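Local coordinates for putative TIM-barrel metal-dependent hydrolase (Mycobacterium avium subsp. paratuberculosis S397, PDB 4DZI), which probably catalyses a metal-dependent hydrolysis, as in other amidohydrolases, and binds two cadmium ions at a bimetal site, at residues P64-V67 / P68-D72. Residues are numbered along the deposited sequence; the frame is centred on the assembly and turned at random.
Sequences PIIV and PGCLD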
loop_
_atom_site.group_PDB
_atom_site.type_symbol
_atom_site.label_atom_id
_atom_site.label_comp_id
_atom_site.label_asym_id
_atom_site.label_seq_id
_atom_site.Cartn_x
_atom_site.Cartn_y
_atom_site.Cartn_z
ATOM N N PRO C 64 -9.706 14.762 30.096
ATOM C CA PRO C 64 -10.914 13.932 29.991
ATOM C C PRO C 64 -10.727 12.855 28.945
ATOM O O PRO C 64 -9.738 12.863 28.169
ATOM C CB PRO C 64 -11.997 14.911 29.516
ATOM C CG PRO C 64 -11.261 16.049 28.924
ATOM C CD PRO C 64 -9.964 16.155 29.678
ATOM N N ILE C 65 -11.683 11.941 28.896
ATOM C CA ILE C 65 -11.460 10.726 28.125
ATOM C C ILE C 65 -12.667 10.492 27.214
ATOM O O ILE C 65 -13.826 10.676 27.625
ATOM C CB ILE C 65 -11.198 9.528 29.059
ATOM C CG1 ILE C 65 -10.755 8.314 28.225
ATOM C CG2 ILE C 65 -12.422 9.234 29.908
ATOM C CD1 ILE C 65 -9.429 8.541 27.525
ATOM N N ILE C 66 -12.399 10.089 25.968
ATOM C CA ILE C 66 -13.464 9.874 24.994
ATOM C C ILE C 66 -14.536 8.843 25.471
ATOM O O ILE C 66 -14.234 7.875 26.176
ATOM C CB ILE C 66 -12.857 9.457 23.620
ATOM C CG1 ILE C 66 -13.911 9.527 22.523
ATOM C CG2 ILE C 66 -12.248 8.059 23.705
ATOM C CD1 ILE C 66 -13.315 9.410 21.120
ATOM N N VAL C 67 -15.784 9.051 25.083
ATOM C CA VAL C 67 -16.875 8.105 25.385
ATOM C C VAL C 67 -16.754 6.898 24.446
ATOM O O VAL C 67 -16.583 7.069 23.249
ATOM C CB VAL C 67 -18.243 8.784 25.142
ATOM C CG1 VAL C 67 -19.372 7.750 25.173
ATOM C CG2 VAL C 67 -18.472 9.902 26.177
ATOM N N PRO C 68 -16.816 5.676 24.987
ATOM C CA PRO C 68 -16.661 4.501 24.130
ATOM C C PRO C 68 -17.704 4.501 23.035
ATOM O O PRO C 68 -18.883 4.784 23.281
ATOM C CB PRO C 68 -16.910 3.319 25.108
ATOM C CG PRO C 68 -16.471 3.855 26.426
ATOM C CD PRO C 68 -16.921 5.313 26.426
ATOM N N GLY C 69 -17.288 4.176 21.810
ATOM C CA GLY C 69 -18.226 4.083 20.701
ATOM C C GLY C 69 -18.720 5.381 20.094
ATOM O O GLY C 69 -19.467 5.344 19.137
ATOM N N CYS C 70 -18.310 6.534 20.608
ATOM C CA CYS C 70 -18.917 7.761 20.084
ATOM C C CYS C 70 -18.483 8.036 18.644
ATOM O O CYS C 70 -19.160 8.774 17.918
ATOM C CB CYS C 70 -18.683 8.966 20.992
ATOM S SG CYS C 70 -16.991 9.536 21.144
ATOM N N LEU C 71 -17.366 7.449 18.222
ATOM C CA LEU C 71 -16.905 7.611 16.860
ATOM C C LEU C 71 -17.302 6.421 15.974
ATOM O O LEU C 71 -16.952 6.380 14.806
ATOM C CB LEU C 71 -15.392 7.833 16.833
ATOM C CG LEU C 71 -14.881 8.972 17.727
ATOM C CD1 LEU C 71 -13.367 9.140 17.664
ATOM C CD2 LEU C 71 -15.582 10.258 17.327
ATOM N N ASP C 72 -18.039 5.462 16.529
ATOM C CA ASP C 72 -18.304 4.214 15.806
ATOM C C ASP C 72 -19.103 4.499 14.527
ATOM O O ASP C 72 -18.670 4.156 13.422
ATOM C CB ASP C 72 -18.984 3.179 16.734
ATOM C CG ASP C 72 -19.298 1.859 16.043
ATOM O OD1 ASP C 72 -20.290 1.203 16.449
ATOM O OD2 ASP C 72 -18.558 1.458 15.122
#
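Ile66, the last residue of the short strand 65-66, reaches forward along the chain to Cys70 and Leu71. Its CG1 lies anti to the backbone N (chi1 -168°), and the nearly extended chain beyond carries CD1 on toward Leu71. On the way Ile66 CG1 passes 3.4 Å from SG of Cys70. The terminal Ile66 CD1 then presses against CD1 of Leu71 at 3.5 Å, tighter than the usual carbon-carbon contact, with the two side chains crossing at about a right angle. Val67 follows, and its carbonyl opens the turn and accepts the bond that closes it. Cys70 N donates this hydrogen bond to Val67 O (3.2 Å, 161° at the hydrogen), arriving from above the carbonyl plane. Cys70 SG, rotated to lie between its own backbone N and carbonyl carbon (chi1 67°), is 3.3 Å from Val67 O. The side chain of Val67 packs locally: Val67 CG1 is 3.7 Å from CD of the Pro68 ring, and Val67 CB faces CB of Cys70 at 4.2 Å. A backbone hydrogen bond from Asp72 N to Gly69 O (3.0 Å) continues the bend into helix 72-76, where Asp72 also forms a salt bridge with Arg76. Backbone hydrogen bonds tie Gly69 to His359 and Leu71 to Gly360, while the side chain of Ile66 lies about 9 Å from a cadmium ion. Pro68 and Gly69, the latter with positive phi, occupy the two central positions of a type II beta turn, which leads from strand 65-66, antiparallel to strand 91-92, past the loop carrying the cadmium ligands Asp356, His359 and Glu361.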